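Local coordinates for protein ULam111 (Flavobacterium sp., PDB 5WUT) that probably hydrolyses beta-1,3-glucosidic bonds in laminarin, as a laminarinase of glycoside hydrolase family 16 built on a beta-jelly roll, at residues Leu56-Lys61 against Ile204-Gly209; Leu91-Gly96 against Leu122-Lys127; Trp113-Glu118 against His137-His142; Pro129-Thr134 against Arg150-Thr155; His161-Asp166 against Phe174-Ile179. One frame throughout, in Å; residues are numbered along the deposited sequence.

Contact 1. Residues Leu56-Lys61 against Ile204-Gly209; sequences LVITAK and INMAIG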
# COMPACT_ATOMS: atom_id res chain seq x y z
N LEU A 56 14.11 -2.83 19.76
CA LEU A 56 14.88 -1.63 20.06
C LEU A 56 13.89 -0.50 20.29
O LEU A 56 13.07 -0.19 19.43
CB LEU A 56 15.86 -1.28 18.93
CG LEU A 56 16.48 0.12 19.01
CD1 LEU A 56 17.44 0.23 20.22
CD2 LEU A 56 17.22 0.44 17.73
N VAL A 57 13.93 0.12 21.47
CA VAL A 57 13.05 1.25 21.75
C VAL A 57 13.88 2.51 21.96
O VAL A 57 14.66 2.61 22.90
CB VAL A 57 12.15 1.01 22.99
CG1 VAL A 57 11.23 2.22 23.22
CG2 VAL A 57 11.34 -0.27 22.81
N ILE A 58 13.71 3.46 21.05
CA ILE A 58 14.38 4.75 21.16
C ILE A 58 13.40 5.75 21.74
O ILE A 58 12.28 5.88 21.23
CB ILE A 58 14.88 5.24 19.80
CG1 ILE A 58 15.94 4.27 19.25
CG2 ILE A 58 15.41 6.68 19.91
CD1 ILE A 58 16.32 4.53 17.82
N THR A 59 13.80 6.46 22.79
CA THR A 59 12.91 7.45 23.39
C THR A 59 13.45 8.87 23.21
O THR A 59 14.60 9.16 23.55
CB THR A 59 12.69 7.18 24.89
OG1 THR A 59 12.07 5.90 25.05
CG2 THR A 59 11.79 8.24 25.49
N ALA A 60 12.60 9.72 22.64
CA ALA A 60 12.89 11.15 22.52
C ALA A 60 12.41 11.83 23.79
O ALA A 60 11.28 11.63 24.21
CB ALA A 60 12.19 11.73 21.28
N LYS A 61 13.30 12.60 24.42
CA LYS A 61 13.01 13.22 25.70
C LYS A 61 13.30 14.71 25.68
O LYS A 61 14.16 15.18 24.93
CB LYS A 61 13.83 12.59 26.83
CG LYS A 61 13.70 11.08 26.98
CD LYS A 61 14.59 10.59 28.13
CE LYS A 61 15.17 9.20 27.88
NZ LYS A 61 16.28 8.87 28.84
N ILE A 204 19.40 4.09 12.00
CA ILE A 204 18.12 4.27 12.69
C ILE A 204 18.25 5.49 13.57
O ILE A 204 19.22 5.61 14.33
CB ILE A 204 17.74 3.05 13.55
CG1 ILE A 204 17.61 1.81 12.68
CG2 ILE A 204 16.43 3.29 14.30
CD1 ILE A 204 17.39 0.51 13.50
N ASN A 205 17.31 6.43 13.49
CA ASN A 205 17.41 7.58 14.38
C ASN A 205 16.06 8.21 14.62
O ASN A 205 15.08 7.91 13.93
CB ASN A 205 18.38 8.64 13.81
CG ASN A 205 17.78 9.43 12.68
OD1 ASN A 205 17.77 8.97 11.53
ND2 ASN A 205 17.25 10.62 12.99
N MET A 206 15.99 9.10 15.60
CA MET A 206 14.79 9.91 15.76
C MET A 206 15.20 11.34 16.06
O MET A 206 15.77 11.64 17.12
CB MET A 206 13.88 9.34 16.84
CG MET A 206 12.68 10.25 17.16
SD MET A 206 11.33 9.49 18.10
CE MET A 206 12.22 8.58 19.35
N ALA A 207 14.98 12.22 15.09
CA ALA A 207 15.30 13.63 15.24
C ALA A 207 14.11 14.45 15.79
O ALA A 207 12.97 13.99 15.82
CB ALA A 207 15.77 14.20 13.92
N ILE A 208 14.42 15.65 16.28
CA ILE A 208 13.43 16.54 16.86
C ILE A 208 13.56 17.92 16.24
O ILE A 208 14.64 18.52 16.27
CB ILE A 208 13.61 16.66 18.38
CG1 ILE A 208 13.37 15.30 19.03
CG2 ILE A 208 12.69 17.76 18.95
CD1 ILE A 208 13.85 15.21 20.48
N GLY A 209 12.48 18.41 15.63
CA GLY A 209 12.48 19.74 15.04
C GLY A 209 13.39 19.88 13.84
O GLY A 209 13.63 18.91 13.14
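Met206 reaches across to Ile58 and Ala60, and these three residues supply most of the surface that the contact buries. The strands Leu56-Lys61 and Ile204-Ile208 run nearly the same way, 14° apart, but their axes stay 8.0 Å from each other and no hydrogen bond joins them. They meet face to face, as strands do in the interior of a beta-jelly roll. Met206 bridges the gap with a chain that starts with CG anti to the backbone N (chi1 173°) and bends at chi3, 44°, to bring CE onto the opposite backbone. There CE lies 3.3 Å from Ile58 O and 3.5 Å from Ala60 N. Side chains border it as well, Ile58 CG2 at 3.8 Å from Met206 CE and Ala60 CB at 3.7 Å. Ile58 and Met206 point opposite ways as they pass; the other branch of Ile58 rests on Ile204, CD1 lying 3.7 Å from Ile204 CG2. Beyond Met206, Ala60 CB meets Ile208 CD1 at 3.9 Å. Phe226 of strand 224-234 and Ile97 of strand 97-105 also pack on Met206, while Thr59 and Asn205 turn away, Thr59 to bond Asp225 and Asn205 to bond Trp102 and Tyr44. With only methyl, methylene and thioether groups meeting between side chains, cohesion here rests on burial and fit, and directional bonds are left to the strand edges and to the side chains that turn away.

Contact 2. Residues Leu91-Gly96 against Leu122-Lys127; sequences LPVGKG and LEYVGK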
# COMPACT_ATOMS: atom_id res chain seq x y z
N LEU A 91 5.70 3.74 15.13
CA LEU A 91 6.09 5.15 15.09
C LEU A 91 5.86 5.90 16.39
O LEU A 91 4.91 5.58 17.12
CB LEU A 91 5.32 5.86 13.98
CG LEU A 91 5.56 5.38 12.56
CD1 LEU A 91 4.54 6.02 11.61
CD2 LEU A 91 6.99 5.72 12.15
N PRO A 92 6.71 6.91 16.66
CA PRO A 92 6.37 7.94 17.64
C PRO A 92 5.35 8.87 17.00
O PRO A 92 5.21 8.85 15.78
CB PRO A 92 7.69 8.67 17.86
CG PRO A 92 8.32 8.62 16.49
CD PRO A 92 7.94 7.25 15.93
N VAL A 93 4.66 9.68 17.79
CA VAL A 93 3.66 10.57 17.22
C VAL A 93 3.78 11.96 17.80
O VAL A 93 4.23 12.14 18.93
CB VAL A 93 2.23 10.04 17.46
CG1 VAL A 93 2.03 8.71 16.77
CG2 VAL A 93 1.98 9.87 18.94
N GLY A 94 3.41 12.96 17.00
CA GLY A 94 3.33 14.32 17.50
C GLY A 94 4.14 15.31 16.69
O GLY A 94 5.10 14.96 16.01
N LYS A 95 3.74 16.58 16.77
CA LYS A 95 4.38 17.61 15.97
C LYS A 95 5.83 17.85 16.39
O LYS A 95 6.10 18.19 17.54
CB LYS A 95 3.59 18.92 16.06
CG LYS A 95 4.17 20.02 15.20
CD LYS A 95 3.35 21.31 15.31
CE LYS A 95 3.42 21.88 16.71
NZ LYS A 95 3.00 23.32 16.75
N GLY A 96 6.74 17.67 15.44
CA GLY A 96 8.15 17.92 15.67
C GLY A 96 9.01 16.67 15.65
O GLY A 96 10.22 16.76 15.48
N LEU A 122 12.07 4.19 5.88
CA LEU A 122 11.02 4.62 6.80
C LEU A 122 11.26 6.09 7.06
O LEU A 122 12.31 6.46 7.57
CB LEU A 122 11.07 3.82 8.12
CG LEU A 122 10.03 4.09 9.24
CD1 LEU A 122 10.15 2.97 10.24
CD2 LEU A 122 10.15 5.44 9.96
N GLU A 123 10.31 6.94 6.67
CA GLU A 123 10.40 8.37 6.95
C GLU A 123 9.02 8.88 7.32
O GLU A 123 8.06 8.72 6.56
CB GLU A 123 10.90 9.16 5.75
CG GLU A 123 12.23 8.72 5.22
CD GLU A 123 13.39 9.16 6.09
OE1 GLU A 123 13.23 10.09 6.91
OE2 GLU A 123 14.48 8.57 5.92
N TYR A 124 8.92 9.50 8.48
CA TYR A 124 7.66 10.01 8.99
C TYR A 124 7.94 11.28 9.75
O TYR A 124 8.91 11.34 10.49
CB TYR A 124 7.00 8.98 9.90
CG TYR A 124 5.76 9.41 10.65
CD1 TYR A 124 5.84 9.75 11.99
CD2 TYR A 124 4.50 9.40 10.04
CE1 TYR A 124 4.70 10.12 12.70
CE2 TYR A 124 3.37 9.76 10.74
CZ TYR A 124 3.48 10.12 12.07
OH TYR A 124 2.35 10.47 12.77
N VAL A 125 7.13 12.31 9.53
CA VAL A 125 7.24 13.49 10.37
C VAL A 125 5.91 13.66 11.07
O VAL A 125 4.86 13.72 10.43
CB VAL A 125 7.65 14.76 9.59
CG1 VAL A 125 9.08 14.63 9.12
CG2 VAL A 125 6.72 15.01 8.39
N GLY A 126 5.95 13.70 12.40
CA GLY A 126 4.74 13.73 13.19
C GLY A 126 3.85 14.94 12.93
O GLY A 126 2.66 14.93 13.26
N LYS A 127 4.43 16.00 12.36
CA LYS A 127 3.66 17.18 11.99
C LYS A 127 2.72 16.93 10.82
O LYS A 127 1.82 17.73 10.55
CB LYS A 127 4.57 18.36 11.67
CG LYS A 127 5.45 18.15 10.44
CD LYS A 127 6.18 19.41 10.06
CE LYS A 127 7.02 19.19 8.82
NZ LYS A 127 7.78 20.43 8.41
O HOH W 1 1.93 12.63 14.46
O HOH W 2 7.32 16.43 12.87
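Leu91 lays one methyl over the face of the Tyr124 ring, CD1 standing 3.8 Å from the ring centroid and 14° off the normal in a CH-pi contact. Tyr124 CG, anti to the backbone N (chi1 172°), sets the ring there. The second methyl of Leu91, CD2, touches Leu122 CD2 at 3.9 Å. Pro92 O approaches the same ring obliquely, 3.4 Å from Tyr124 CE1, and is buried without a hydrogen-bonding partner. Farther along, backbones nearly touch: Gly126 CA offers a hydrogen to Gly94 O at 3.1 Å. A side chain at Gly126 would run into that oxygen. In the next shell one water accepts from Gly94 N and donates to Tyr124 OH, at 2.8 Å, and Gly126 O, tying the ring's tip to both segments; a second accepts from Gly96 N and Lys127 N. The hydroxyl is also hydrogen-bonded to Glu157. An alanine in place of Tyr124 would probably open a gap beneath Leu91 CD1 and leave Glu157 and the first water each short of a partner. Around this core, Leu91-Gly96 links strand 83-90 to strand 97-105, whose Phe101 and Ile97 bond the backbones of Leu122 and Gly126. Glu123, bonded to Trp98, closes the Glu-x-Asp-x-x-Glu signature of family 16 carried by strand 118-123, while Tyr163 of strand 161-167 packs on both leucines and Phe226 of strand 224-234 on Pro92 and Leu122.

Contact 3. Residues Trp113-Glu118 against His137-His142; sequences WPQCGE and HTTASH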
# COMPACT_ATOMS: atom_id res chain seq x y z
N TRP A 113 28.60 13.09 1.31
CA TRP A 113 27.19 13.20 0.94
C TRP A 113 27.04 14.50 0.15
O TRP A 113 27.62 15.51 0.53
CB TRP A 113 26.31 13.21 2.21
CG TRP A 113 24.83 13.24 1.96
CD1 TRP A 113 23.98 12.17 1.98
CD2 TRP A 113 24.02 14.39 1.67
NE1 TRP A 113 22.70 12.58 1.70
CE2 TRP A 113 22.69 13.94 1.52
CE3 TRP A 113 24.29 15.76 1.54
CZ2 TRP A 113 21.63 14.80 1.24
CZ3 TRP A 113 23.22 16.62 1.25
CH2 TRP A 113 21.92 16.14 1.10
N PRO A 114 26.24 14.49 -0.92
CA PRO A 114 25.33 13.44 -1.38
C PRO A 114 25.89 12.48 -2.43
O PRO A 114 25.13 11.63 -2.88
CB PRO A 114 24.19 14.23 -2.01
CG PRO A 114 24.92 15.37 -2.67
CD PRO A 114 26.02 15.74 -1.69
N GLN A 115 27.16 12.60 -2.80
CA GLN A 115 27.68 11.74 -3.87
C GLN A 115 27.57 10.26 -3.50
O GLN A 115 27.35 9.41 -4.37
CB GLN A 115 29.14 12.10 -4.18
CG GLN A 115 29.79 11.26 -5.28
CD GLN A 115 29.30 11.61 -6.67
OE1 GLN A 115 28.82 12.71 -6.92
NE2 GLN A 115 29.42 10.65 -7.59
N CYS A 116 27.70 9.97 -2.22
CA CYS A 116 27.66 8.59 -1.73
C CYS A 116 26.30 7.95 -1.93
O CYS A 116 26.19 6.73 -2.00
CB CYS A 116 28.02 8.54 -0.24
SG CYS A 116 26.88 9.46 0.82
N GLY A 117 25.26 8.77 -2.03
CA GLY A 117 23.91 8.24 -2.12
C GLY A 117 23.24 7.95 -0.78
O GLY A 117 23.90 7.64 0.23
N GLU A 118 21.91 8.05 -0.78
CA GLU A 118 21.10 7.83 0.41
C GLU A 118 19.80 7.17 0.01
O GLU A 118 19.22 7.53 -1.02
CB GLU A 118 20.84 9.16 1.12
CG GLU A 118 19.87 9.09 2.30
CD GLU A 118 19.64 10.43 2.99
OE1 GLU A 118 20.48 11.34 2.86
OE2 GLU A 118 18.61 10.58 3.66
N HIS A 137 18.53 10.37 -2.19
CA HIS A 137 19.35 11.57 -2.31
C HIS A 137 20.64 11.18 -3.01
O HIS A 137 21.27 10.17 -2.67
CB HIS A 137 19.67 12.17 -0.94
CG HIS A 137 18.45 12.60 -0.20
ND1 HIS A 137 18.03 13.91 -0.17
CD2 HIS A 137 17.55 11.89 0.51
CE1 HIS A 137 16.92 13.99 0.55
NE2 HIS A 137 16.61 12.77 0.97
N THR A 138 21.00 11.96 -4.02
CA THR A 138 22.17 11.71 -4.86
C THR A 138 22.75 13.06 -5.29
O THR A 138 22.13 14.09 -5.05
CB THR A 138 21.80 10.93 -6.13
OG1 THR A 138 20.92 11.73 -6.92
CG2 THR A 138 21.08 9.64 -5.79
N THR A 139 23.87 13.04 -5.99
CA THR A 139 24.37 14.30 -6.56
C THR A 139 23.33 14.92 -7.51
O THR A 139 23.11 16.14 -7.49
CB THR A 139 25.69 14.09 -7.30
OG1 THR A 139 26.73 13.93 -6.33
CG2 THR A 139 26.03 15.29 -8.19
N ALA A 140 22.66 14.08 -8.29
CA ALA A 140 21.66 14.57 -9.23
C ALA A 140 20.46 15.25 -8.55
O ALA A 140 19.91 16.21 -9.08
CB ALA A 140 21.17 13.42 -10.14
N SER A 141 20.03 14.73 -7.40
CA SER A 141 18.93 15.34 -6.65
C SER A 141 19.06 15.01 -5.16
O SER A 141 19.03 13.85 -4.77
CB SER A 141 17.57 14.87 -7.18
OG SER A 141 16.54 15.71 -6.66
N HIS A 142 19.20 16.03 -4.33
CA HIS A 142 19.41 15.85 -2.90
C HIS A 142 18.83 17.01 -2.10
O HIS A 142 18.66 18.10 -2.62
CB HIS A 142 20.91 15.74 -2.60
CG HIS A 142 21.72 16.85 -3.18
ND1 HIS A 142 22.27 16.77 -4.45
CD2 HIS A 142 22.06 18.07 -2.70
CE1 HIS A 142 22.93 17.88 -4.71
NE2 HIS A 142 22.82 18.69 -3.67
O HOH W 3 25.47 10.55 -6.41
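Trp113 and His142 are brought together by their first torsions: the indole CG is anti to its backbone N (chi1 -176°), whereas the imidazole CG sits between backbone N and carbonyl carbon (chi1 51°). The result is an offset edge-to-face pair, the edge of His142 toward the face of Trp113, with planes at 78°. Pro114, which follows a cis peptide bond, fills the angle they make, its CB over the indole face and its CG 3.6 Å from the centroid of the His142 ring. Polar bonds fix how both rings are turned. Trp113 NE1 donates to Glu118 OE1 at 2.8 Å, meeting it nearly along its C-O axis, and His142 ND1 donates in its ring plane to Thr138 O at 2.7 Å. His137 completes the aromatic cluster. Its ring runs side by side with the carboxylate of Glu118, CD2 being 3.6 Å from Glu118 CD, while its ND1 is hydrogen-bonded to the backbone N of Gly143. Glu118 opens the Glu-x-Asp-x-x-Glu signature of family 16, so Trp113 and His137 probably help place an active-site carboxylate. At the far end Thr139 OG1 donates to Gln115 OE1, modelled so close that the length is doubtful. The backbones pair where Glu118 faces His137, through a bond of 3.1 Å from His137 N to Glu118 O and a weak one in return. This bridge joins strand 118-123 to the end of strand 131-137. The type I turn Pro114-Gly117 leads into the first strand from helix 108-111, His137-His142 leaves the second, and Leu104 of strand 97-105 packs on both Trp113 and Glu118.

Contact 4. Residues Pro129-Thr134 against Arg150-Thr155; sequences PHMVFT and RTRIDT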
# COMPACT_ATOMS: atom_id res chain seq x y z
N PRO A 129 0.54 13.81 10.07
CA PRO A 129 0.06 12.47 10.36
C PRO A 129 -0.44 11.75 9.12
O PRO A 129 -0.81 12.41 8.13
CB PRO A 129 -1.10 12.70 11.34
CG PRO A 129 -0.83 14.06 11.92
CD PRO A 129 -0.15 14.85 10.85
N HIS A 130 -0.44 10.42 9.18
CA HIS A 130 -1.05 9.59 8.14
C HIS A 130 -0.31 9.66 6.81
O HIS A 130 -0.89 9.36 5.77
CB HIS A 130 -2.51 9.99 7.92
CG HIS A 130 -3.30 10.09 9.19
ND1 HIS A 130 -3.08 9.27 10.27
CD2 HIS A 130 -4.32 10.91 9.54
CE1 HIS A 130 -3.93 9.58 11.23
NE2 HIS A 130 -4.69 10.57 10.81
N MET A 131 0.96 10.06 6.85
CA MET A 131 1.80 10.13 5.65
C MET A 131 3.16 9.51 5.93
O MET A 131 3.71 9.68 7.02
CB MET A 131 2.01 11.58 5.18
CG MET A 131 0.77 12.39 4.89
SD MET A 131 -0.04 11.86 3.38
CE MET A 131 -1.74 12.33 3.75
N VAL A 132 3.70 8.80 4.94
CA VAL A 132 5.12 8.42 4.98
C VAL A 132 5.80 8.84 3.70
O VAL A 132 5.14 9.07 2.68
CB VAL A 132 5.32 6.92 5.20
CG1 VAL A 132 4.67 6.49 6.50
CG2 VAL A 132 4.76 6.14 4.01
N PHE A 133 7.12 8.92 3.74
CA PHE A 133 7.91 9.37 2.60
C PHE A 133 8.94 8.31 2.26
O PHE A 133 9.48 7.69 3.16
CB PHE A 133 8.59 10.71 2.91
CG PHE A 133 7.63 11.79 3.33
CD1 PHE A 133 7.17 11.88 4.64
CD2 PHE A 133 7.19 12.73 2.40
CE1 PHE A 133 6.29 12.88 5.01
CE2 PHE A 133 6.31 13.73 2.78
CZ PHE A 133 5.86 13.80 4.09
N THR A 134 9.17 8.09 0.97
CA THR A 134 10.22 7.19 0.49
C THR A 134 11.01 7.96 -0.54
O THR A 134 10.42 8.53 -1.46
CB THR A 134 9.66 5.90 -0.12
OG1 THR A 134 8.71 6.24 -1.14
CG2 THR A 134 8.97 5.07 0.94
N ARG A 150 5.29 10.75 -1.49
CA ARG A 150 4.50 10.84 -0.28
C ARG A 150 3.32 9.87 -0.40
O ARG A 150 2.54 9.94 -1.35
CB ARG A 150 3.99 12.27 -0.07
CG ARG A 150 3.10 12.50 1.14
CD ARG A 150 2.35 13.81 0.96
NE ARG A 150 3.26 14.89 0.60
CZ ARG A 150 3.85 15.72 1.45
NH1 ARG A 150 3.62 15.61 2.75
NH2 ARG A 150 4.66 16.67 1.01
N THR A 151 3.20 8.96 0.57
CA THR A 151 2.15 7.96 0.55
C THR A 151 1.22 8.13 1.73
O THR A 151 1.66 8.15 2.88
CB THR A 151 2.74 6.53 0.55
OG1 THR A 151 3.60 6.37 -0.58
CG2 THR A 151 1.63 5.48 0.49
N ARG A 152 -0.06 8.27 1.44
CA ARG A 152 -1.06 8.39 2.48
C ARG A 152 -1.46 7.04 3.05
O ARG A 152 -1.84 6.13 2.32
CB ARG A 152 -2.30 9.10 1.96
CG ARG A 152 -3.41 9.10 2.97
CD ARG A 152 -4.63 9.87 2.48
NE ARG A 152 -5.80 9.54 3.30
CZ ARG A 152 -7.04 9.90 2.99
NH1 ARG A 152 -7.27 10.61 1.89
NH2 ARG A 152 -8.05 9.56 3.78
N ILE A 153 -1.40 6.93 4.37
CA ILE A 153 -1.76 5.71 5.08
C ILE A 153 -2.38 6.12 6.41
O ILE A 153 -1.66 6.46 7.35
CB ILE A 153 -0.52 4.78 5.33
CG1 ILE A 153 0.28 4.57 4.04
CG2 ILE A 153 -0.95 3.48 5.98
CD1 ILE A 153 1.52 3.68 4.17
N ASP A 154 -3.71 6.12 6.50
CA ASP A 154 -4.34 6.69 7.70
C ASP A 154 -4.13 5.88 8.96
O ASP A 154 -4.35 6.37 10.07
CB ASP A 154 -5.85 6.87 7.47
CG ASP A 154 -6.16 8.02 6.54
OD1 ASP A 154 -5.22 8.70 6.09
OD2 ASP A 154 -7.35 8.23 6.27
N THR A 155 -3.71 4.62 8.80
CA THR A 155 -3.48 3.73 9.92
C THR A 155 -2.01 3.65 10.34
O THR A 155 -1.68 2.84 11.19
CB THR A 155 -3.91 2.29 9.58
OG1 THR A 155 -3.27 1.89 8.37
CG2 THR A 155 -5.41 2.21 9.40
O HOH W 4 6.09 6.91 -0.01
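Val132 and Thr151 face each other as a hydrogen-bonded pair in the tightly knit half of this antiparallel hairpin. Val132 N donates to Thr151 O at 3.0 Å, and Thr151 N returns a nearly straight bond of 2.9 Å to Val132 O. A third rung, Ile153 N to His130 O, spans 2.9 Å. Beneath the backbone Val132 CG2 touches Ile153 CD1, at 4.1 Å. The face bearing Met131, Phe133, Arg150 and Arg152 is the more solvent-exposed side, built of longer side chains. Met131 bends at chi2 (-72°), which turns SD toward Arg152; CE then lies 3.7 Å from Arg152 CG. Phe133 turns its edge to one face of the Arg150 guanidinium, CZ lying 3.2 Å from Arg150 NH1, a group that also forms a salt bridge with Glu128. Arg152 extends past Met131 and grips Asp154 side-on, NE to OD1 and NH2 to OD2, the latter at 2.9 Å. An alanine in place of Arg152 would probably leave the Asp154 carboxylate without its two-pronged mate and the Met131 methyl with less to rest on. Strand 131-137 of the hairpin also pairs with strand 118-123, through Phe133 and Glu123, while the buried side meets Val181 of strand 179-184 at Thr151 and Val176 of strand 172-176 at Ile153. Along strand 148-152, Arg152 makes backbone hydrogen bonds to the second subunit and packs on Phe175 of that subunit.

Contact 5. Residues His161-Asp166 against Phe174-Ile179; sequences HLYAID and FFVDNI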
# COMPACT_ATOMS: atom_id res chain seq x y z
N HIS A 161 4.20 -1.58 11.40
CA HIS A 161 4.10 -1.71 9.96
C HIS A 161 5.43 -2.12 9.38
O HIS A 161 6.47 -2.04 10.04
CB HIS A 161 3.64 -0.40 9.33
CG HIS A 161 2.26 0.00 9.75
ND1 HIS A 161 1.15 -0.22 8.96
CD2 HIS A 161 1.81 0.58 10.89
CE1 HIS A 161 0.08 0.22 9.60
NE2 HIS A 161 0.45 0.71 10.77
N LEU A 162 5.39 -2.57 8.12
CA LEU A 162 6.59 -3.01 7.41
C LEU A 162 7.03 -1.96 6.41
O LEU A 162 6.21 -1.39 5.66
CB LEU A 162 6.32 -4.33 6.68
CG LEU A 162 5.80 -5.49 7.52
CD1 LEU A 162 5.60 -6.69 6.60
CD2 LEU A 162 6.75 -5.84 8.65
N TYR A 163 8.34 -1.69 6.41
CA TYR A 163 8.95 -0.73 5.50
C TYR A 163 10.08 -1.44 4.79
O TYR A 163 10.94 -1.99 5.46
CB TYR A 163 9.47 0.49 6.27
CG TYR A 163 8.43 1.18 7.11
CD1 TYR A 163 8.09 0.72 8.39
CD2 TYR A 163 7.79 2.33 6.65
CE1 TYR A 163 7.13 1.37 9.15
CE2 TYR A 163 6.85 2.99 7.42
CZ TYR A 163 6.52 2.51 8.67
OH TYR A 163 5.57 3.18 9.43
N ALA A 164 10.07 -1.47 3.46
CA ALA A 164 11.06 -2.28 2.76
C ALA A 164 11.49 -1.69 1.43
O ALA A 164 10.81 -0.84 0.86
CB ALA A 164 10.51 -3.69 2.54
N ILE A 165 12.63 -2.16 0.93
CA ILE A 165 13.06 -1.89 -0.43
C ILE A 165 13.44 -3.18 -1.13
O ILE A 165 13.89 -4.13 -0.48
CB ILE A 165 14.25 -0.92 -0.51
CG1 ILE A 165 15.43 -1.41 0.33
CG2 ILE A 165 13.83 0.47 -0.06
CD1 ILE A 165 16.71 -0.60 0.13
N ASP A 166 13.24 -3.22 -2.44
CA ASP A 166 13.87 -4.25 -3.26
C ASP A 166 14.85 -3.51 -4.14
O ASP A 166 14.47 -2.70 -4.99
CB ASP A 166 12.85 -5.04 -4.08
CG ASP A 166 13.46 -6.31 -4.68
OD1 ASP A 166 14.49 -6.78 -4.16
OD2 ASP A 166 12.89 -6.87 -5.63
N PHE A 174 10.16 0.53 -3.43
CA PHE A 174 9.86 0.77 -2.02
C PHE A 174 8.49 0.20 -1.66
O PHE A 174 7.53 0.40 -2.42
CB PHE A 174 9.87 2.28 -1.71
CG PHE A 174 11.22 2.96 -1.89
CD1 PHE A 174 11.71 3.24 -3.16
CD2 PHE A 174 11.95 3.37 -0.78
CE1 PHE A 174 12.95 3.89 -3.31
CE2 PHE A 174 13.17 4.02 -0.92
CZ PHE A 174 13.67 4.28 -2.19
N PHE A 175 8.40 -0.49 -0.53
CA PHE A 175 7.16 -1.14 -0.09
C PHE A 175 6.77 -0.74 1.31
O PHE A 175 7.61 -0.68 2.21
CB PHE A 175 7.29 -2.67 -0.14
CG PHE A 175 7.75 -3.22 -1.45
CD1 PHE A 175 9.09 -3.23 -1.80
CD2 PHE A 175 6.84 -3.80 -2.33
CE1 PHE A 175 9.51 -3.74 -3.01
CE2 PHE A 175 7.24 -4.33 -3.53
CZ PHE A 175 8.59 -4.30 -3.88
N VAL A 176 5.48 -0.49 1.52
CA VAL A 176 4.96 -0.36 2.86
C VAL A 176 3.87 -1.39 3.02
O VAL A 176 2.98 -1.48 2.18
CB VAL A 176 4.44 1.06 3.13
CG1 VAL A 176 3.93 1.17 4.57
CG2 VAL A 176 5.55 2.07 2.90
N ASP A 177 3.97 -2.19 4.08
CA ASP A 177 3.05 -3.31 4.31
C ASP A 177 2.87 -4.13 3.05
O ASP A 177 1.76 -4.54 2.71
CB ASP A 177 1.70 -2.79 4.83
CG ASP A 177 1.81 -2.14 6.20
OD1 ASP A 177 2.71 -2.52 6.98
OD2 ASP A 177 1.00 -1.26 6.51
N ASN A 178 4.00 -4.37 2.38
CA ASN A 178 4.09 -5.23 1.20
C ASN A 178 3.43 -4.65 -0.03
O ASN A 178 3.28 -5.34 -1.04
CB ASN A 178 3.50 -6.61 1.50
CG ASN A 178 4.22 -7.33 2.63
OD1 ASN A 178 5.43 -7.50 2.58
ND2 ASN A 178 3.47 -7.74 3.65
N ILE A 179 3.03 -3.37 0.04
CA ILE A 179 2.49 -2.68 -1.14
C ILE A 179 3.56 -1.81 -1.82
O ILE A 179 4.17 -0.97 -1.17
CB ILE A 179 1.27 -1.85 -0.76
CG1 ILE A 179 0.19 -2.81 -0.28
CG2 ILE A 179 0.81 -1.01 -1.94
CD1 ILE A 179 -1.06 -2.13 0.18
O HOH W 5 6.68 -3.59 3.14
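His161 and Leu162 are both held by one carboxylate, that of Asp177, which divides its two oxygens between an imidazole and a backbone N-H. The setting is the antiparallel beta hairpin of strands 161-167 and 172-176, at the point where the second strand leaves the pairing and enters a type I' turn from Val176 to Ile179. His161 ND1 donates to Asp177 OD2 at 2.7 Å, almost straight at 174°, in the ring plane and on the syn lone pair. Asp177 OD1 takes the N-H of Leu162 at 2.9 Å. Asp177 itself has positive phi (47°), as a type I' turn requires, and its own N donates to Leu162 O at 2.9 Å. Two bonds thus fix the carboxylate; the ring is held at ND1 and, more weakly, at NE2, by Thr155 O and Gln158 O. Farther along, Ala164 and Phe175 form a hydrogen-bonded pair, with Phe175 N to Ala164 O at 2.8 Å. Ile165 lies alongside Phe174 with CG2 over the ring face, 3.5 Å from CD2. This side turns inward, to Ile119 of strand 118-123. Beyond the turn Ile179 packs on Ile179 of the second subunit. The edge of the Phe175 ring meets the first strand farther on, its CE1 resting 3.7 Å from Asp166 CB.

The five contacts lie in one family 16 range of the jelly roll. Contact 1 embraces the others in sequence, its segments flanking them all; contacts 2 and 3 alternate along the chain, as do 3 and 4, while 5 comes after 4. In space contacts 1, 2, 4 and 5 form a chain of touching neighbours, with centres 10 Å, 10 Å and 12 Å apart. Strand 118-123 runs between contacts 2 and 3, strand 131-137 between 4 and 3, yet contact 3 stands at their other end, 22 to 24 Å between centres from each of the rest. Contacts 4 and 5 both meet the second subunit, so the path through 1, 2, 4 and 5 reaches from buried core to dimer interface.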